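Local coordinates for protein phospho-furanose lactonase (Mycoplasma synoviae, PDB 3OVG) that hydrolyses the phosphorylated sugar lactones D-xylono-1,4-lactone 5-phosphate and L-arabino-1,4-lactone 5-phosphate, and also carboxy 1,4-lactones, with two zinc ions per subunit, at residues 171-185 and 201-213. Sequence-based numbering, arbitrary orientation.
Sequences LEVAARTSILTGCPI and HLIGFGANPDKIQ
Ser-178 OG, which lies beside Lys-211 CB, is gripped twice: it donates to Cys-183 O at 2.6 Å, nearly in line with the C=O bond, and accepts from a water that itself receives the Asn-208 N-H. One hydroxyl thus ties the last turn of helix 165-181 to the chain leaving that helix and, through the water, to the loop before strand 212-215. The example illustrates how, in a TIM barrel, the fold of the phosphotriesterase family, chain neighbours pair as strands in the wall and pack as helices outside it. At the barrel wall, parallel strands 185-190 and 212-215 begin side by side. Ile-185 N donates to Lys-211 O at 2.8 Å, and Ile-185 O receives an almost straight bond (177°) from Gln-213 N at 2.9 Å. Outside, the axes of segments 171-181 and 201-205 approach to 8.9 Å at 48°, where Ala-175 keeps the helices close, its CB 3.5 Å from Phe-205 CB and also against Ala-207 CB in the following loop. Leu-202 bridges helix and strand. Its CD2 packs on Leu-171 CD2, the two side chains crossing at about a right angle, while its CD1 touches Ile-185 CG2. Glu-172 carries CG anti to the backbone N (chi1 173°), and its extended chain passes across the Phe-205 ring; CB makes a CH-pi contact over one face, 3.7 Å from the centroid, offset to the rim. Arg-176 and Lys-349 each form a salt bridge with the carboxylate, which probably helps fix its rotation. Lys-211 bends away to bond the backbone oxygens of Arg-326 and Ala-329. Where helix 195-205 ends in a Schellman motif, Gly-206, with positive phi and no side chain, offers bare backbone, against which Ile-179 CD1 lies 3.4 Å from Gly-206 C.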
ATOM      1  N   LEU A 171      11.786 -29.847   7.370  1.00 14.19           N
ATOM      2  CA  LEU A 171      12.365 -30.916   6.542  1.00 14.41           C
ATOM      3  C   LEU A 171      12.734 -32.118   7.405  1.00 13.94           C
ATOM      4  O   LEU A 171      12.526 -33.258   7.020  1.00 15.48           O
ATOM      5  CB  LEU A 171      13.603 -30.427   5.736  1.00 15.09           C
ATOM      6  CG  LEU A 171      13.298 -29.473   4.570  1.00 15.45           C
ATOM      7  CD1 LEU A 171      14.578 -28.886   4.007  1.00 14.45           C
ATOM      8  CD2 LEU A 171      12.552 -30.212   3.478  1.00 15.06           C
ATOM      9  N   GLU A 172      13.268 -31.860   8.591  1.00 16.71           N
ATOM     10  CA  GLU A 172      13.630 -32.931   9.509  1.00 15.49           C
ATOM     11  C   GLU A 172      12.333 -33.619   9.950  1.00 15.85           C
ATOM     12  O   GLU A 172      12.250 -34.839  10.037  1.00 16.09           O
ATOM     13  CB  GLU A 172      14.411 -32.397  10.734  1.00 16.01           C
ATOM     14  CG  GLU A 172      14.631 -33.493  11.787  1.00 18.46           C
ATOM     15  CD  GLU A 172      15.583 -33.107  12.902  1.00 20.04           C
ATOM     16  OE1 GLU A 172      16.285 -32.094  12.793  1.00 14.94           O
ATOM     17  OE2 GLU A 172      15.618 -33.831  13.907  1.00 20.53           O
ATOM     18  N   VAL A 173      11.306 -32.830  10.215  1.00 15.58           N
ATOM     19  CA  VAL A 173      10.039 -33.416  10.611  1.00 15.00           C
ATOM     20  C   VAL A 173       9.521 -34.331   9.474  1.00 16.56           C
ATOM     21  O   VAL A 173       9.074 -35.454   9.711  1.00 17.77           O
ATOM     22  CB  VAL A 173       9.008 -32.333  10.983  1.00 15.03           C
ATOM     23  CG1 VAL A 173       7.586 -32.933  10.964  1.00 17.42           C
ATOM     24  CG2 VAL A 173       9.339 -31.711  12.361  1.00 13.90           C
ATOM     25  N   ALA A 174       9.636 -33.872   8.235  1.00 15.75           N
ATOM     26  CA  ALA A 174       9.154 -34.664   7.104  1.00 15.30           C
ATOM     27  C   ALA A 174       9.970 -35.959   6.974  1.00 14.61           C
ATOM     28  O   ALA A 174       9.424 -37.038   6.816  1.00 16.17           O
ATOM     29  CB  ALA A 174       9.262 -33.854   5.843  1.00 13.89           C
ATOM     30  N   ALA A 175      11.290 -35.842   7.031  1.00 16.37           N
ATOM     31  CA  ALA A 175      12.165 -37.011   6.883  1.00 18.24           C
ATOM     32  C   ALA A 175      11.882 -38.028   7.985  1.00 17.62           C
ATOM     33  O   ALA A 175      11.774 -39.227   7.723  1.00 17.12           O
ATOM     34  CB  ALA A 175      13.656 -36.593   6.865  1.00 15.74           C
ATOM     35  N   ARG A 176      11.730 -37.550   9.214  1.00 16.61           N
ATOM     36  CA  ARG A 176      11.513 -38.478  10.341  1.00 18.91           C
ATOM     37  C   ARG A 176      10.146 -39.201  10.284  1.00 17.15           C
ATOM     38  O   ARG A 176      10.028 -40.392  10.574  1.00 16.68           O
ATOM     39  CB  ARG A 176      11.718 -37.740  11.675  1.00 18.34           C
ATOM     40  CG  ARG A 176      13.214 -37.404  11.939  1.00 20.00           C
ATOM     41  CD  ARG A 176      13.450 -36.436  13.103  1.00 23.18           C
ATOM     42  NE  ARG A 176      13.085 -36.973  14.414  1.00 24.78           N
ATOM     43  CZ  ARG A 176      13.520 -36.469  15.573  1.00 28.31           C
ATOM     44  NH1 ARG A 176      14.352 -35.430  15.575  1.00 25.20           N
ATOM     45  NH2 ARG A 176      13.142 -37.009  16.734  1.00 28.05           N
ATOM     46  N   THR A 177       9.117 -38.465   9.908  1.00 18.08           N
ATOM     47  CA  THR A 177       7.772 -39.026   9.738  1.00 16.84           C
ATOM     48  C   THR A 177       7.777 -40.026   8.596  1.00 17.77           C
ATOM     49  O   THR A 177       7.147 -41.095   8.670  1.00 18.73           O
ATOM     50  CB  THR A 177       6.767 -37.898   9.437  1.00 15.58           C
ATOM     51  OG1 THR A 177       6.809 -36.963  10.515  1.00 16.55           O
ATOM     52  CG2 THR A 177       5.319 -38.419   9.318  1.00 15.08           C
ATOM     53  N   SER A 178       8.493 -39.693   7.531  1.00 18.40           N
ATOM     54  CA  SER A 178       8.526 -40.570   6.362  1.00 16.75           C
ATOM     55  C   SER A 178       9.285 -41.872   6.732  1.00 18.50           C
ATOM     56  O   SER A 178       8.840 -42.987   6.475  1.00 17.05           O
ATOM     57  CB  SER A 178       9.199 -39.862   5.177  1.00 15.46           C
ATOM     58  OG  SER A 178       9.384 -40.763   4.094  1.00 17.83           O
ATOM     59  N   ILE A 179      10.422 -41.721   7.374  1.00 19.75           N
ATOM     60  CA  ILE A 179      11.180 -42.883   7.820  1.00 18.98           C
ATOM     61  C   ILE A 179      10.358 -43.755   8.756  1.00 19.02           C
ATOM     62  O   ILE A 179      10.318 -44.976   8.604  1.00 19.63           O
ATOM     63  CB  ILE A 179      12.453 -42.424   8.515  1.00 19.71           C
ATOM     64  CG1 ILE A 179      13.451 -41.932   7.453  1.00 17.77           C
ATOM     65  CG2 ILE A 179      13.032 -43.547   9.429  1.00 21.23           C
ATOM     66  CD1 ILE A 179      14.486 -41.003   8.040  1.00 21.86           C
ATOM     67  N   LEU A 180       9.683 -43.129   9.714  1.00 17.96           N
ATOM     68  CA  LEU A 180       8.941 -43.877  10.717  1.00 19.75           C
ATOM     69  C   LEU A 180       7.682 -44.564  10.169  1.00 22.03           C
ATOM     70  O   LEU A 180       7.339 -45.660  10.633  1.00 19.49           O
ATOM     71  CB  LEU A 180       8.562 -42.976  11.898  1.00 20.51           C
ATOM     72  CG  LEU A 180       9.700 -42.444  12.774  1.00 20.31           C
ATOM     73  CD1 LEU A 180       9.124 -41.359  13.714  1.00 19.01           C
ATOM     74  CD2 LEU A 180      10.416 -43.576  13.574  1.00 21.33           C
ATOM     75  N   THR A 181       6.990 -43.924   9.209  1.00 18.33           N
ATOM     76  CA  THR A 181       5.675 -44.415   8.741  1.00 17.44           C
ATOM     77  C   THR A 181       5.751 -45.045   7.351  1.00 19.33           C
ATOM     78  O   THR A 181       4.847 -45.772   6.944  1.00 17.37           O
ATOM     79  CB  THR A 181       4.591 -43.290   8.629  1.00 18.82           C
ATOM     80  OG1 THR A 181       5.002 -42.314   7.657  1.00 17.52           O
ATOM     81  CG2 THR A 181       4.325 -42.622   9.958  1.00 15.66           C
ATOM     82  N   GLY A 182       6.833 -44.750   6.638  1.00 18.70           N
ATOM     83  CA  GLY A 182       6.989 -45.159   5.251  1.00 19.53           C
ATOM     84  C   GLY A 182       6.352 -44.195   4.259  1.00 18.71           C
ATOM     85  O   GLY A 182       6.384 -44.460   3.053  1.00 18.73           O
ATOM     86  N   CYS A 183       5.769 -43.082   4.741  1.00 18.03           N
ATOM     87  CA  CYS A 183       4.994 -42.211   3.831  1.00 16.57           C
ATOM     88  C   CYS A 183       5.835 -41.392   2.820  1.00 16.24           C
ATOM     89  O   CYS A 183       7.001 -41.072   3.072  1.00 18.99           O
ATOM     90  CB  CYS A 183       4.077 -41.274   4.619  1.00 17.24           C
ATOM     91  SG  CYS A 183       4.924 -39.897   5.445  1.00 16.48           S
ATOM     92  N   PRO A 184       5.238 -41.039   1.670  1.00 16.82           N
ATOM     93  CA  PRO A 184       5.907 -40.131   0.737  1.00 13.71           C
ATOM     94  C   PRO A 184       6.028 -38.709   1.290  1.00 15.60           C
ATOM     95  O   PRO A 184       5.424 -38.359   2.324  1.00 14.41           O
ATOM     96  CB  PRO A 184       5.007 -40.137  -0.508  1.00 17.13           C
ATOM     97  CG  PRO A 184       3.796 -40.937  -0.181  1.00 15.91           C
ATOM     98  CD  PRO A 184       3.913 -41.492   1.206  1.00 15.70           C
ATOM     99  N   ILE A 185       6.840 -37.914   0.597  1.00 15.40           N
ATOM    100  CA  ILE A 185       7.177 -36.551   0.974  1.00 14.03           C
ATOM    101  C   ILE A 185       6.985 -35.733  -0.288  1.00 14.74           C
ATOM    102  O   ILE A 185       7.392 -36.171  -1.374  1.00 16.81           O
ATOM    103  CB  ILE A 185       8.678 -36.467   1.410  1.00 13.37           C
ATOM    104  CG1 ILE A 185       8.929 -37.247   2.717  1.00 14.44           C
ATOM    105  CG2 ILE A 185       9.149 -35.044   1.534  1.00 11.74           C
ATOM    106  CD1 ILE A 185      10.384 -37.365   3.080  1.00 14.04           C
ATOM    107  N   HIS A 201      19.239 -32.521   1.988  1.00 16.25           N
ATOM    108  CA  HIS A 201      18.952 -32.499   3.409  1.00 16.65           C
ATOM    109  C   HIS A 201      18.087 -33.685   3.773  1.00 16.29           C
ATOM    110  O   HIS A 201      18.409 -34.408   4.697  1.00 20.97           O
ATOM    111  CB  HIS A 201      18.329 -31.162   3.862  1.00 15.62           C
ATOM    112  CG  HIS A 201      19.241 -30.000   3.682  1.00 16.47           C
ATOM    113  ND1 HIS A 201      18.790 -28.717   3.450  1.00 18.72           N
ATOM    114  CD2 HIS A 201      20.593 -29.932   3.687  1.00 16.64           C
ATOM    115  CE1 HIS A 201      19.827 -27.911   3.316  1.00 16.32           C
ATOM    116  NE2 HIS A 201      20.931 -28.625   3.454  1.00 17.81           N
ATOM    117  N   LEU A 202      17.000 -33.892   3.049  1.00 15.34           N
ATOM    118  CA  LEU A 202      16.067 -34.963   3.383  1.00 15.02           C
ATOM    119  C   LEU A 202      16.799 -36.284   3.405  1.00 17.00           C
ATOM    120  O   LEU A 202      16.615 -37.081   4.314  1.00 17.98           O
ATOM    121  CB  LEU A 202      14.905 -35.018   2.372  1.00 13.93           C
ATOM    122  CG  LEU A 202      13.911 -33.882   2.524  1.00 16.14           C
ATOM    123  CD1 LEU A 202      12.961 -33.975   1.355  1.00 15.65           C
ATOM    124  CD2 LEU A 202      13.163 -34.002   3.852  1.00 14.70           C
ATOM    125  N   ILE A 203      17.611 -36.509   2.378  1.00 18.23           N
ATOM    126  CA  ILE A 203      18.387 -37.714   2.255  1.00 17.93           C
ATOM    127  C   ILE A 203      19.419 -37.770   3.353  1.00 18.97           C
ATOM    128  O   ILE A 203      19.683 -38.820   3.892  1.00 20.71           O
ATOM    129  CB  ILE A 203      19.090 -37.766   0.885  1.00 17.92           C
ATOM    130  CG1 ILE A 203      18.053 -37.978  -0.229  1.00 16.93           C
ATOM    131  CG2 ILE A 203      20.161 -38.841   0.905  1.00 21.38           C
ATOM    132  CD1 ILE A 203      18.594 -37.668  -1.689  1.00 17.66           C
ATOM    133  N   GLY A 204      19.977 -36.620   3.714  1.00 19.87           N
ATOM    134  CA  GLY A 204      20.893 -36.560   4.839  1.00 19.48           C
ATOM    135  C   GLY A 204      20.260 -36.966   6.171  1.00 21.72           C
ATOM    136  O   GLY A 204      20.942 -37.504   7.051  1.00 24.03           O
ATOM    137  N   PHE A 205      18.974 -36.684   6.351  1.00 18.85           N
ATOM    138  CA  PHE A 205      18.297 -37.128   7.559  1.00 20.91           C
ATOM    139  C   PHE A 205      18.027 -38.632   7.519  1.00 20.28           C
ATOM    140  O   PHE A 205      17.692 -39.224   8.538  1.00 20.34           O
ATOM    141  CB  PHE A 205      16.981 -36.392   7.777  1.00 19.08           C
ATOM    142  CG  PHE A 205      17.145 -35.011   8.286  1.00 17.62           C
ATOM    143  CD1 PHE A 205      17.636 -34.790   9.564  1.00 16.88           C
ATOM    144  CD2 PHE A 205      16.813 -33.930   7.486  1.00 17.70           C
ATOM    145  CE1 PHE A 205      17.774 -33.492  10.057  1.00 20.90           C
ATOM    146  CE2 PHE A 205      16.951 -32.631   7.951  1.00 17.62           C
ATOM    147  CZ  PHE A 205      17.440 -32.401   9.240  1.00 18.57           C
ATOM    148  N   GLY A 206      18.145 -39.233   6.338  1.00 20.48           N
ATOM    149  CA  GLY A 206      17.876 -40.651   6.203  1.00 21.26           C
ATOM    150  C   GLY A 206      16.633 -40.949   5.371  1.00 21.49           C
ATOM    151  O   GLY A 206      16.243 -42.099   5.237  1.00 22.05           O
ATOM    152  N   ALA A 207      15.995 -39.933   4.802  1.00 19.03           N
ATOM    153  CA  ALA A 207      14.815 -40.207   3.976  1.00 19.19           C
ATOM    154  C   ALA A 207      15.207 -40.968   2.718  1.00 17.43           C
ATOM    155  O   ALA A 207      16.307 -40.799   2.228  1.00 19.18           O
ATOM    156  CB  ALA A 207      14.042 -38.907   3.633  1.00 17.19           C
ATOM    157  N   ASN A 208      14.308 -41.817   2.219  1.00 17.81           N
ATOM    158  CA  ASN A 208      14.504 -42.509   0.943  1.00 21.21           C
ATOM    159  C   ASN A 208      14.250 -41.583  -0.263  1.00 19.31           C
ATOM    160  O   ASN A 208      13.116 -41.124  -0.453  1.00 18.09           O
ATOM    161  CB  ASN A 208      13.563 -43.714   0.894  1.00 21.09           C
ATOM    162  CG  ASN A 208      13.751 -44.586  -0.356  1.00 21.71           C
ATOM    163  OD1 ASN A 208      14.554 -44.300  -1.248  1.00 21.13           O
ATOM    164  ND2 ASN A 208      12.974 -45.663  -0.419  1.00 19.97           N
ATOM    165  N   PRO A 209      15.285 -41.342  -1.096  1.00 18.54           N
ATOM    166  CA  PRO A 209      15.100 -40.506  -2.284  1.00 18.78           C
ATOM    167  C   PRO A 209      13.882 -40.963  -3.088  1.00 19.57           C
ATOM    168  O   PRO A 209      13.265 -40.191  -3.796  1.00 18.20           O
ATOM    169  CB  PRO A 209      16.358 -40.782  -3.133  1.00 20.93           C
ATOM    170  CG  PRO A 209      17.314 -41.501  -2.243  1.00 23.07           C
ATOM    171  CD  PRO A 209      16.559 -42.085  -1.106  1.00 20.52           C
ATOM    172  N   ASP A 210      13.573 -42.245  -3.012  1.00 20.09           N
ATOM    173  CA  ASP A 210      12.469 -42.781  -3.799  1.00 23.77           C
ATOM    174  C   ASP A 210      11.087 -42.313  -3.377  1.00 21.11           C
ATOM    175  O   ASP A 210      10.112 -42.524  -4.115  1.00 23.35           O
ATOM    176  CB  ASP A 210      12.474 -44.308  -3.781  1.00 23.30           C
ATOM    177  CG  ASP A 210      12.712 -44.879  -5.141  1.00 32.17           C
ATOM    178  OD1 ASP A 210      13.883 -44.797  -5.599  1.00 32.01           O
ATOM    179  OD2 ASP A 210      11.721 -45.378  -5.759  1.00 31.54           O
ATOM    180  N   LYS A 211      11.006 -41.729  -2.190  1.00 19.48           N
ATOM    181  CA  LYS A 211       9.738 -41.254  -1.603  1.00 19.61           C
ATOM    182  C   LYS A 211       9.551 -39.731  -1.736  1.00 18.31           C
ATOM    183  O   LYS A 211       8.539 -39.162  -1.256  1.00 16.63           O
ATOM    184  CB  LYS A 211       9.683 -41.596  -0.116  1.00 18.36           C
ATOM    185  CG  LYS A 211       9.645 -43.066   0.240  1.00 19.72           C
ATOM    186  CD  LYS A 211       8.362 -43.753  -0.259  1.00 22.36           C
ATOM    187  CE  LYS A 211       8.550 -44.338  -1.677  1.00 22.73           C
ATOM    188  NZ  LYS A 211       7.628 -45.474  -1.914  1.00 26.34           N
ATOM    189  N   ILE A 212      10.507 -39.080  -2.393  1.00 16.12           N
ATOM    190  CA  ILE A 212      10.584 -37.626  -2.380  1.00 17.30           C
ATOM    191  C   ILE A 212      10.185 -37.004  -3.700  1.00 16.71           C
ATOM    192  O   ILE A 212      10.806 -37.264  -4.740  1.00 16.78           O
ATOM    193  CB  ILE A 212      12.028 -37.134  -2.067  1.00 17.31           C
ATOM    194  CG1 ILE A 212      12.550 -37.730  -0.748  1.00 15.66           C
ATOM    195  CG2 ILE A 212      12.129 -35.563  -2.165  1.00 15.52           C
ATOM    196  CD1 ILE A 212      13.937 -37.194  -0.355  1.00 15.97           C
ATOM    197  N   GLN A 213       9.169 -36.153  -3.644  1.00 15.15           N
ATOM    198  CA  GLN A 213       8.908 -35.226  -4.742  1.00 14.81           C
ATOM    199  C   GLN A 213       9.250 -33.782  -4.372  1.00 14.84           C
ATOM    200  O   GLN A 213       9.017 -33.326  -3.215  1.00 12.71           O
ATOM    201  CB  GLN A 213       7.439 -35.268  -5.127  1.00 15.78           C
ATOM    202  CG  GLN A 213       7.023 -36.489  -5.926  1.00 17.24           C
ATOM    203  CD  GLN A 213       5.525 -36.523  -6.119  1.00 18.41           C
ATOM    204  OE1 GLN A 213       4.790 -36.947  -5.215  1.00 17.11           O
ATOM    205  NE2 GLN A 213       5.054 -36.080  -7.299  1.00 12.39           N
TER
HETATM  206  O   HOH W   1      11.907 -42.054   3.471  1.00 18.18           O